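Local structure of mosquitocidal toxin (Bacillus sphaericus, 2CB4) at residues Asp82-Pro85 / Pro86-Phe90; Leu112-Leu115 / Arg116-Pro120; Ile162-Asn165 / Ala166-Arg170; Tyr196-Asn200 / Gly201-Arg205. The protein is a mosquitocidal toxin that probably acts as an ADP-ribosyltransferase, the chain here being its catalytic domain. The protein carries 1 engineered substitution. One frame throughout, in Å; residues are numbered along the deposited sequence.

Contact 1 (Asp82-Pro85 / Pro86-Phe90); sequences DRRP and PNDIF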
loop_
_atom_site.group_PDB
_atom_site.type_symbol
_atom_site.label_atom_id
_atom_site.label_comp_id
_atom_site.label_asym_id
_atom_site.label_seq_id
_atom_site.Cartn_x
_atom_site.Cartn_y
_atom_site.Cartn_z
ATOM N N ASP A 82 14.086 28.035 -20.129
ATOM C CA ASP A 82 13.358 26.937 -19.494
ATOM C C ASP A 82 12.277 26.420 -20.440
ATOM O O ASP A 82 11.640 27.210 -21.163
ATOM C CB ASP A 82 12.729 27.407 -18.148
ATOM C CG ASP A 82 12.607 26.281 -17.120
ATOM O OD1 ASP A 82 11.850 25.326 -17.378
ATOM O OD2 ASP A 82 13.252 26.331 -16.044
ATOM N N ARG A 83 12.067 25.106 -20.427
ATOM C CA ARG A 83 11.036 24.493 -21.280
ATOM C C ARG A 83 9.641 24.582 -20.635
ATOM O O ARG A 83 8.658 24.389 -21.319
ATOM C CB ARG A 83 11.379 23.022 -21.635
ATOM C CG ARG A 83 12.712 22.811 -22.424
ATOM C CD ARG A 83 12.491 22.885 -23.916
ATOM N NE ARG A 83 13.714 22.979 -24.724
ATOM C CZ ARG A 83 13.697 23.193 -26.038
ATOM N NH1 ARG A 83 12.547 23.269 -26.658
ATOM N NH2 ARG A 83 14.795 23.335 -26.733
ATOM N N ARG A 84 9.570 24.915 -19.338
ATOM C CA ARG A 84 8.305 25.034 -18.615
ATOM C C ARG A 84 7.594 26.352 -18.898
ATOM O O ARG A 84 8.221 27.396 -18.957
ATOM C CB ARG A 84 8.486 24.769 -17.111
ATOM C CG ARG A 84 8.997 23.354 -16.814
ATOM C CD ARG A 84 9.441 23.225 -15.341
ATOM N NE ARG A 84 10.634 24.040 -15.092
ATOM C CZ ARG A 84 11.081 24.379 -13.893
ATOM N NH1 ARG A 84 10.441 23.962 -12.807
ATOM N NH2 ARG A 84 12.166 25.145 -13.781
ATOM N N PRO A 85 6.269 26.292 -19.098
ATOM C CA PRO A 85 5.508 27.493 -19.466
ATOM C C PRO A 85 5.077 28.386 -18.321
ATOM O O PRO A 85 5.167 28.003 -17.148
ATOM C CB PRO A 85 4.308 26.909 -20.201
ATOM C CG PRO A 85 4.060 25.579 -19.450
ATOM C CD PRO A 85 5.396 25.085 -19.014
ATOM N N PRO A 86 4.594 29.586 -18.668
ATOM C CA PRO A 86 4.167 30.568 -17.660
ATOM C C PRO A 86 3.153 30.078 -16.610
ATOM O O PRO A 86 3.209 30.519 -15.454
ATOM C CB PRO A 86 3.606 31.745 -18.490
ATOM C CG PRO A 86 3.839 31.444 -19.886
ATOM C CD PRO A 86 4.417 30.077 -20.054
ATOM N N ASN A 87 2.221 29.203 -17.000
ATOM C CA ASN A 87 1.214 28.683 -16.047
ATOM C C ASN A 87 1.857 27.907 -14.909
ATOM O O ASN A 87 1.274 27.762 -13.843
ATOM C CB ASN A 87 0.106 27.869 -16.725
ATOM C CG ASN A 87 -0.890 28.744 -17.421
ATOM O OD1 ASN A 87 -0.792 29.978 -17.380
ATOM N ND2 ASN A 87 -1.869 28.129 -18.049
ATOM N N ASP A 88 3.071 27.436 -15.150
ATOM C CA ASP A 88 3.863 26.761 -14.134
ATOM C C ASP A 88 4.790 27.840 -13.428
ATOM O O ASP A 88 4.620 28.149 -12.266
ATOM C CB ASP A 88 4.713 25.656 -14.791
ATOM C CG ASP A 88 5.549 24.877 -13.777
ATOM O OD1 ASP A 88 5.533 25.234 -12.577
ATOM O OD2 ASP A 88 6.199 23.896 -14.154
ATOM N N ILE A 89 5.732 28.410 -14.182
ATOM C CA ILE A 89 6.706 29.380 -13.685
ATOM C C ILE A 89 6.198 30.661 -13.011
ATOM O O ILE A 89 6.706 31.030 -11.933
ATOM C CB ILE A 89 7.814 29.686 -14.751
ATOM C CG1 ILE A 89 8.436 28.367 -15.292
ATOM C CG2 ILE A 89 8.878 30.668 -14.174
ATOM C CD1 ILE A 89 8.962 27.420 -14.187
ATOM N N PHE A 90 5.212 31.331 -13.612
ATOM C CA PHE A 90 4.671 32.569 -13.018
ATOM C C PHE A 90 3.840 32.250 -11.779
ATOM O O PHE A 90 3.497 33.140 -11.001
ATOM C CB PHE A 90 3.812 33.374 -14.003
ATOM C CG PHE A 90 4.597 34.118 -15.051
ATOM C CD1 PHE A 90 5.968 34.137 -15.033
ATOM C CD2 PHE A 90 3.942 34.788 -16.084
ATOM C CE1 PHE A 90 6.682 34.807 -16.019
ATOM C CE2 PHE A 90 4.670 35.452 -17.068
ATOM C CZ PHE A 90 6.031 35.468 -17.024
#

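Contact 2 (Leu112-Leu115 / Arg116-Pro120); sequences LNYL and RTNSP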
loop_
_atom_site.group_PDB
_atom_site.type_symbol
_atom_site.label_atom_id
_atom_site.label_comp_id
_atom_site.label_asym_id
_atom_site.label_seq_id
_atom_site.Cartn_x
_atom_site.Cartn_y
_atom_site.Cartn_z
ATOM N N LEU A 112 30.304 23.195 -6.614
ATOM C CA LEU A 112 31.217 22.900 -7.732
ATOM C C LEU A 112 30.761 21.706 -8.558
ATOM O O LEU A 112 30.888 21.722 -9.772
ATOM C CB LEU A 112 32.661 22.704 -7.244
ATOM C CG LEU A 112 33.443 24.016 -7.063
ATOM C CD1 LEU A 112 34.765 23.741 -6.353
ATOM C CD2 LEU A 112 33.665 24.758 -8.388
ATOM N N ASN A 113 30.175 20.705 -7.911
ATOM C CA ASN A 113 29.696 19.556 -8.623
ATOM C C ASN A 113 28.473 19.921 -9.424
ATOM O O ASN A 113 28.283 19.452 -10.571
ATOM C CB ASN A 113 29.357 18.418 -7.673
ATOM C CG ASN A 113 30.540 17.568 -7.351
ATOM O OD1 ASN A 113 31.691 17.808 -7.820
ATOM N ND2 ASN A 113 30.312 16.582 -6.542
ATOM N N TYR A 114 27.657 20.781 -8.812
ATOM C CA TYR A 114 26.437 21.225 -9.461
ATOM C C TYR A 114 26.765 21.909 -10.803
ATOM O O TYR A 114 26.260 21.556 -11.849
ATOM C CB TYR A 114 25.573 22.059 -8.499
ATOM C CG TYR A 114 24.647 22.901 -9.231
ATOM C CD1 TYR A 114 23.492 22.343 -9.776
ATOM C CD2 TYR A 114 24.957 24.251 -9.520
ATOM C CE1 TYR A 114 22.659 23.102 -10.584
ATOM C CE2 TYR A 114 24.136 25.002 -10.306
ATOM C CZ TYR A 114 22.983 24.399 -10.852
ATOM O OH TYR A 114 22.112 25.154 -11.577
ATOM N N LEU A 115 27.687 22.840 -10.771
ATOM C CA LEU A 115 28.133 23.567 -11.975
ATOM C C LEU A 115 28.876 22.713 -12.996
ATOM O O LEU A 115 28.805 22.908 -14.207
ATOM C CB LEU A 115 29.085 24.696 -11.541
ATOM C CG LEU A 115 28.562 25.759 -10.571
ATOM C CD1 LEU A 115 29.797 26.524 -10.071
ATOM C CD2 LEU A 115 27.510 26.695 -11.332
ATOM N N ARG A 116 29.711 21.828 -12.512
ATOM C CA ARG A 116 30.473 20.993 -13.403
ATOM C C ARG A 116 29.730 19.820 -14.020
ATOM O O ARG A 116 30.054 19.391 -15.132
ATOM C CB ARG A 116 31.695 20.429 -12.654
ATOM C CG ARG A 116 32.674 19.662 -13.594
ATOM C CD ARG A 116 33.962 19.259 -12.888
ATOM N NE ARG A 116 34.743 20.406 -12.424
ATOM C CZ ARG A 116 35.426 21.222 -13.225
ATOM N NH1 ARG A 116 35.422 21.029 -14.550
ATOM N NH2 ARG A 116 36.113 22.238 -12.704
ATOM N N THR A 117 28.792 19.253 -13.274
ATOM C CA THR A 117 28.102 18.050 -13.704
ATOM C C THR A 117 26.596 18.155 -13.878
ATOM O O THR A 117 25.983 17.268 -14.503
ATOM C CB THR A 117 28.339 16.905 -12.672
ATOM O OG1 THR A 117 27.494 17.115 -11.541
ATOM C CG2 THR A 117 29.785 16.848 -12.199
ATOM N N ASN A 118 25.991 19.191 -13.285
ATOM C CA ASN A 118 24.543 19.372 -13.327
ATOM C C ASN A 118 23.777 18.390 -12.458
ATOM O O ASN A 118 22.616 18.107 -12.716
ATOM C CB ASN A 118 23.980 19.344 -14.746
ATOM C CG ASN A 118 22.700 20.199 -14.891
ATOM O OD1 ASN A 118 22.486 21.178 -14.145
ATOM N ND2 ASN A 118 21.873 19.831 -15.845
ATOM N N SER A 119 24.423 17.889 -11.424
ATOM C CA SER A 119 23.800 16.967 -10.478
ATOM C C SER A 119 22.661 17.728 -9.752
ATOM O O SER A 119 22.710 18.943 -9.629
ATOM C CB SER A 119 24.879 16.524 -9.465
ATOM O OG SER A 119 25.643 17.648 -9.001
ATOM N N PRO A 120 21.643 17.018 -9.284
ATOM C CA PRO A 120 20.506 17.657 -8.588
ATOM C C PRO A 120 20.960 18.382 -7.336
ATOM O O PRO A 120 21.743 17.849 -6.538
ATOM C CB PRO A 120 19.604 16.477 -8.194
ATOM C CG PRO A 120 20.060 15.347 -9.047
ATOM C CD PRO A 120 21.488 15.557 -9.394
#

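Contact 3 (Ile162-Asn165 / Ala166-Arg170); sequences IDIN and ASFSR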
loop_
_atom_site.group_PDB
_atom_site.type_symbol
_atom_site.label_atom_id
_atom_site.label_comp_id
_atom_site.label_asym_id
_atom_site.label_seq_id
_atom_site.Cartn_x
_atom_site.Cartn_y
_atom_site.Cartn_z
ATOM N N ILE A 162 24.765 34.215 -6.188
ATOM C CA ILE A 162 26.217 34.052 -6.135
ATOM C C ILE A 162 26.763 34.358 -7.511
ATOM O O ILE A 162 26.314 33.787 -8.502
ATOM C CB ILE A 162 26.583 32.605 -5.824
ATOM C CG1 ILE A 162 25.901 32.147 -4.538
ATOM C CG2 ILE A 162 28.071 32.418 -5.790
ATOM C CD1 ILE A 162 25.993 30.609 -4.361
ATOM N N ASP A 163 27.721 35.278 -7.581
ATOM C CA ASP A 163 28.371 35.647 -8.851
ATOM C C ASP A 163 29.468 34.603 -9.082
ATOM O O ASP A 163 30.559 34.676 -8.508
ATOM C CB ASP A 163 28.991 37.032 -8.726
ATOM C CG ASP A 163 29.593 37.517 -10.029
ATOM O OD1 ASP A 163 30.131 36.688 -10.796
ATOM O OD2 ASP A 163 29.512 38.732 -10.297
ATOM N N ILE A 164 29.160 33.598 -9.890
ATOM C CA ILE A 164 30.064 32.477 -10.132
ATOM C C ILE A 164 31.448 32.841 -10.673
ATOM O O ILE A 164 32.469 32.393 -10.166
ATOM C CB ILE A 164 29.368 31.375 -11.016
ATOM C CG1 ILE A 164 28.120 30.819 -10.303
ATOM C CG2 ILE A 164 30.370 30.270 -11.432
ATOM C CD1 ILE A 164 28.391 30.214 -8.928
ATOM N N ASN A 165 31.478 33.632 -11.725
ATOM C CA ASN A 165 32.741 34.002 -12.314
ATOM C C ASN A 165 33.661 34.795 -11.356
ATOM O O ASN A 165 34.874 34.700 -11.457
ATOM C CB ASN A 165 32.531 34.713 -13.659
ATOM C CG ASN A 165 32.121 33.752 -14.774
ATOM O OD1 ASN A 165 32.012 32.551 -14.567
ATOM N ND2 ASN A 165 31.925 34.277 -15.973
ATOM N N ALA A 166 33.072 35.537 -10.414
ATOM C CA ALA A 166 33.823 36.317 -9.431
ATOM C C ALA A 166 34.158 35.484 -8.192
ATOM O O ALA A 166 34.871 35.952 -7.318
ATOM C CB ALA A 166 33.028 37.563 -9.017
ATOM N N SER A 167 33.626 34.268 -8.097
ATOM C CA SER A 167 33.856 33.423 -6.923
ATOM C C SER A 167 34.961 32.407 -7.074
ATOM O O SER A 167 35.414 31.829 -6.088
ATOM C CB SER A 167 32.578 32.674 -6.557
ATOM O OG SER A 167 31.516 33.570 -6.382
ATOM N N PHE A 168 35.358 32.144 -8.309
ATOM C CA PHE A 168 36.373 31.140 -8.568
ATOM C C PHE A 168 37.511 31.635 -9.438
ATOM O O PHE A 168 37.310 32.444 -10.375
ATOM C CB PHE A 168 35.740 29.919 -9.258
ATOM C CG PHE A 168 34.668 29.266 -8.452
ATOM C CD1 PHE A 168 34.992 28.464 -7.371
ATOM C CD2 PHE A 168 33.332 29.485 -8.750
ATOM C CE1 PHE A 168 33.997 27.879 -6.595
ATOM C CE2 PHE A 168 32.329 28.910 -7.979
ATOM C CZ PHE A 168 32.656 28.103 -6.903
ATOM N N SER A 169 38.710 31.092 -9.145
ATOM C CA SER A 169 39.954 31.360 -9.880
ATOM C C SER A 169 39.758 30.722 -11.250
ATOM O O SER A 169 39.351 29.582 -11.347
ATOM C CB SER A 169 41.175 30.705 -9.191
ATOM O OG SER A 169 40.973 30.464 -7.793
ATOM N N ARG A 170 40.019 31.480 -12.307
ATOM C CA ARG A 170 39.805 31.025 -13.691
ATOM C C ARG A 170 39.987 29.563 -14.051
ATOM O O ARG A 170 39.216 29.020 -14.881
ATOM C CB ARG A 170 40.553 31.912 -14.697
ATOM C CG ARG A 170 39.946 33.314 -14.854
ATOM C CD ARG A 170 40.518 34.060 -16.039
ATOM N NE ARG A 170 40.149 33.485 -17.330
ATOM C CZ ARG A 170 38.918 33.509 -17.849
ATOM N NH1 ARG A 170 37.906 34.045 -17.179
ATOM N NH2 ARG A 170 38.705 32.944 -19.035
#

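Contact 4 (Tyr196-Asn200 / Gly201-Arg205); sequences YEYHN and GEIVR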
loop_
_atom_site.group_PDB
_atom_site.type_symbol
_atom_site.label_atom_id
_atom_site.label_comp_id
_atom_site.label_asym_id
_atom_site.label_seq_id
_atom_site.Cartn_x
_atom_site.Cartn_y
_atom_site.Cartn_z
ATOM N N TYR A 196 9.754 35.353 -22.964
ATOM C CA TYR A 196 9.545 35.274 -24.397
ATOM C C TYR A 196 9.211 33.813 -24.654
ATOM O O TYR A 196 9.933 32.926 -24.197
ATOM C CB TYR A 196 10.841 35.497 -25.165
ATOM C CG TYR A 196 11.287 36.909 -25.239
ATOM C CD1 TYR A 196 10.417 37.950 -24.960
ATOM C CD2 TYR A 196 12.586 37.212 -25.588
ATOM C CE1 TYR A 196 10.838 39.269 -25.013
ATOM C CE2 TYR A 196 13.012 38.522 -25.678
ATOM C CZ TYR A 196 12.136 39.549 -25.386
ATOM O OH TYR A 196 12.582 40.844 -25.455
ATOM N N GLU A 197 8.164 33.567 -25.430
ATOM C CA GLU A 197 7.819 32.209 -25.824
ATOM C C GLU A 197 8.330 32.033 -27.258
ATOM O O GLU A 197 7.885 32.719 -28.175
ATOM C CB GLU A 197 6.309 32.000 -25.795
ATOM C CG GLU A 197 5.889 30.653 -26.307
ATOM C CD GLU A 197 4.420 30.373 -26.080
ATOM O OE1 GLU A 197 3.745 31.145 -25.368
ATOM O OE2 GLU A 197 3.938 29.370 -26.621
ATOM N N TYR A 198 9.267 31.106 -27.452
ATOM C CA TYR A 198 9.820 30.829 -28.799
ATOM C C TYR A 198 9.297 29.502 -29.303
ATOM O O TYR A 198 9.223 28.537 -28.536
ATOM C CB TYR A 198 11.347 30.652 -28.732
ATOM C CG TYR A 198 12.138 31.898 -28.409
ATOM C CD1 TYR A 198 12.558 32.749 -29.421
ATOM C CD2 TYR A 198 12.520 32.200 -27.094
ATOM C CE1 TYR A 198 13.306 33.907 -29.142
ATOM C CE2 TYR A 198 13.294 33.346 -26.809
ATOM C CZ TYR A 198 13.688 34.186 -27.841
ATOM O OH TYR A 198 14.450 35.324 -27.593
ATOM N N HIS A 199 9.002 29.437 -30.601
ATOM C CA HIS A 199 8.594 28.186 -31.280
ATOM C C HIS A 199 9.570 28.112 -32.440
ATOM O O HIS A 199 9.644 29.044 -33.252
ATOM C CB HIS A 199 7.163 28.262 -31.846
ATOM C CG HIS A 199 6.097 28.292 -30.791
ATOM N ND1 HIS A 199 4.754 28.173 -31.084
ATOM C CD2 HIS A 199 6.175 28.457 -29.449
ATOM C CE1 HIS A 199 4.053 28.261 -29.965
ATOM N NE2 HIS A 199 4.890 28.420 -28.958
ATOM N N ASN A 200 10.371 27.055 -32.483
ATOM C CA ASN A 200 11.381 26.885 -33.533
ATOM C C ASN A 200 12.373 28.040 -33.633
ATOM O O ASN A 200 12.827 28.371 -34.745
ATOM C CB ASN A 200 10.762 26.667 -34.918
ATOM C CG ASN A 200 9.612 25.718 -34.893
ATOM O OD1 ASN A 200 8.688 25.833 -35.697
ATOM N ND2 ASN A 200 9.624 24.798 -33.944
ATOM N N GLY A 201 12.700 28.661 -32.493
ATOM C CA GLY A 201 13.679 29.743 -32.473
ATOM C C GLY A 201 13.124 31.085 -32.828
ATOM O O GLY A 201 13.881 32.047 -32.929
ATOM N N GLU A 202 11.802 31.156 -32.999
ATOM C CA GLU A 202 11.087 32.411 -33.334
ATOM C C GLU A 202 10.146 32.836 -32.210
ATOM O O GLU A 202 9.404 32.008 -31.685
ATOM C CB GLU A 202 10.256 32.210 -34.617
ATOM C CG GLU A 202 11.105 31.870 -35.853
ATOM C CD GLU A 202 12.165 32.936 -36.159
ATOM O OE1 GLU A 202 11.815 34.126 -36.307
ATOM O OE2 GLU A 202 13.357 32.578 -36.265
ATOM N N ILE A 203 10.151 34.124 -31.870
ATOM C CA ILE A 203 9.274 34.658 -30.825
ATOM C C ILE A 203 7.841 34.689 -31.336
ATOM O O ILE A 203 7.570 35.234 -32.408
ATOM C CB ILE A 203 9.682 36.087 -30.367
ATOM C CG1 ILE A 203 11.141 36.096 -29.928
ATOM C CG2 ILE A 203 8.904 36.500 -29.106
ATOM C CD1 ILE A 203 11.680 37.545 -29.661
ATOM N N VAL A 204 6.929 34.091 -30.571
ATOM C CA VAL A 204 5.528 34.052 -30.972
ATOM C C VAL A 204 4.668 34.783 -29.936
ATOM O O VAL A 204 3.535 35.154 -30.213
ATOM C CB VAL A 204 5.029 32.584 -31.214
ATOM C CG1 VAL A 204 5.863 31.896 -32.302
ATOM C CG2 VAL A 204 5.056 31.794 -29.934
ATOM N N ARG A 205 5.240 35.050 -28.761
ATOM C CA ARG A 205 4.498 35.744 -27.730
ATOM C C ARG A 205 5.389 36.258 -26.631
ATOM O O ARG A 205 6.398 35.637 -26.296
ATOM C CB ARG A 205 3.475 34.790 -27.130
ATOM C CG ARG A 205 2.628 35.365 -26.035
ATOM C CD ARG A 205 1.373 34.526 -25.915
ATOM N NE ARG A 205 0.386 34.890 -26.924
ATOM C CZ ARG A 205 -0.408 34.025 -27.561
ATOM N NH1 ARG A 205 -0.321 32.726 -27.308
ATOM N NH2 ARG A 205 -1.273 34.461 -28.471
HETATM O O HOH W 1 1.090 31.035 -26.110
#

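Contact 1 (Asp82-Pro85 / Pro86-Phe90)
Pro86 follows Pro85 directly and opens helix 86-92, in the first turn, where the N-H that proline lacks is not needed for an intrahelical bond. Its own carbonyl is taken up by Phe90 N one turn on. Asp88 is the first residue to reach back, its N donating a hydrogen bond to Pro85 O at 3.0 Å. With CG trans to the backbone N (chi1 -179°), its carboxylate leans over the aliphatic part of Arg84, OD2 coming within 3.5 Å of Arg84 CD. The opposite charges probably attract but form no salt bridge, Arg84 NH1 and Asp88 OD2 staying 4.5 Å apart, and OD1 turns to Asn92. Pro85 is the N-cap residue, and its carbonyl accepts a second, straighter bond, from Ile89 N (158°). The Ile89 side chain crosses the arginine at about a right angle and sets CD1 over the middle of the guanidinium, 3.7 Å from Arg84 CZ. That plane is held from its edge by Asp82, which receives Arg84 NE on OD1 (2.9 Å) and Arg84 NH2 on OD2 (2.8 Å). OD1 also accepts Arg84 N, an Asx turn leading out of strand 78-82. Phe90 turns its ring edge-to-face with Trp232.

Contact 2 (Leu112-Leu115 / Arg116-Pro120)
Thr117 OG1 stands between its backbone N and carbonyl carbon (chi1 78°), the crowded position, and this rotation brings the hydroxyl back against Asn113 O one turn earlier. Here helix 111-117 ends in an ST turn that starts at Thr117. Asn113 O takes two donors from the same residue, Thr117 N at 2.8 Å and Thr117 OG1 at 2.7 Å, which arrive from opposite faces of the carbonyl plane. Threonine suits the last turn because its hydroxyl can donate backward and accept forward: OG1 also receives Ser119 N at 3.2 Å, the bond that makes the turn. Before it, Arg116 N continues the helical pattern onto Leu112 O at 3.0 Å. Asn118 then leaves helical geometry with positive phi (72°), a conformation asparagine tolerates better than most residues, yet its N still reaches Tyr114 O at 2.8 Å. Tyr114 and Asn118 run side by side in the same direction, and the phenol OH continues to Ser125, on strand 123-131. Leu115 packs against Thr182 of strand 180-184. Thr117 and Ser119 touch Arg188 and Thr30 of the second subunit. The CG of Tyr114 is trans to the backbone N (chi1 159°), which swings the ring to the turn, where its edge, at CD1, lies 3.5 Å from Ser119 O.

Contact 3 (Ile162-Asn165 / Ala166-Arg170)
Asp163 and Ala166 meet through a carboxylate that bends back over the start of a short helical turn. Its CG is opposite the backbone N about the CA-CB bond (chi1 -176°), which carries OD1 to 3.2 Å from Ala166 N; the N-H comes from above the carboxylate plane, at 149°. The small methyl of Ala166 fits beside the same group, its CB 3.5 Å from Asp163 OD1. Ser167 takes a different rotamer, OG lying beside its own N (chi1 -55°), and this aims the hydroxyl at Asp163 O, 2.6 Å away and above the carbonyl plane. The bond from Ala166 N to Asp163 OD1 makes Asp163 the N-cap of the weakly bonded helix 164-167, which follows strand 162-163 without a linker, and aspartate suits the place because it can accept from an N-H of the first turn. Ser167 OG also accepts from His57 N, so the serine joins the turn to another loop. Ser167 N bonds to Ile164 O at 3.0 Å, and Phe168 N adds only a weak bond to the same oxygen. Across the turn, Ile164 and Phe168 point the same way alongside each other, Ile164 CG2 4.1 Å from Phe168 CD2. Ile164 suits this place as an apolar residue packed on Leu115 of helix 111-117; it also touches Gln180, the engineered residue, on strand 180-184. The Asn165 amide bonds to Asn173 and to Pro176 O.

Contact 4 (Tyr196-Asn200 / Gly201-Arg205)
Glu197 OE1 meets Arg205 through a water, which donates to the carboxylate at 2.8 Å and accepts from Arg205 NH1; Trp207 NE1 is a further donor to OE1. The two side chains run alongside each other, with the charged atoms too far apart for direct pairing. The extended Glu197 chain carries OE2 to His199 NE2, which donates a 2.7 Å hydrogen bond on the anti side; Asn241 adds another bond there. These groups share one face of the beta hairpin formed by strands 192-199 and 202-208. Its type I' turn puts Asn200 and Gly201 at the two positive-phi corners, where asparagine and glycine are well accommodated; Glu202 N to His199 O (3.0 Å) closes it, and His199 N returns a bond to Glu202 O at 2.8 Å. A classic beta bulge follows: Val204 and Arg205 both lie opposite Glu197, Val204 N bonding to Glu197 O and Glu197 N to Arg205 O, each at 2.9 Å. Val204, a bulge residue, sets CG2 over the centre of the His199 ring, 3.5 Å from the centroid, in a CH-pi contact. On the other face, Ile203 CD1 lies over the rim of the Tyr196 ring, 4.2 Å from CD2. With four hydrogen-bond donors around it, the carboxylate of Glu197 would probably stay ionised and polarise the imidazole through NE2, whose bond, with the valine methyl, probably limits the ring's rotation.

In the fold
All four contacts are local and come in series along the chain, so none nests within or crosses another. Contact 1 turns strand 78-82 into helix 86-92; contact 2 closes helix 111-117; contact 3 joins strand 162-163 to a short helical turn; contact 4 closes the hairpin 192-199/202-208. They form two groups. Contacts 2 and 3 pack directly, Leu112 CD2 lying 3.6 Å from Phe168 CE1, beside strand 180-184. Contacts 1 and 4 have centres about 14 Å apart and are connected by Trp207, which Pro86 and Phe90 touch and Glu197 bonds. Contacts 3 and 4, with centres about 32 Å apart, both reach the same mixed sheet.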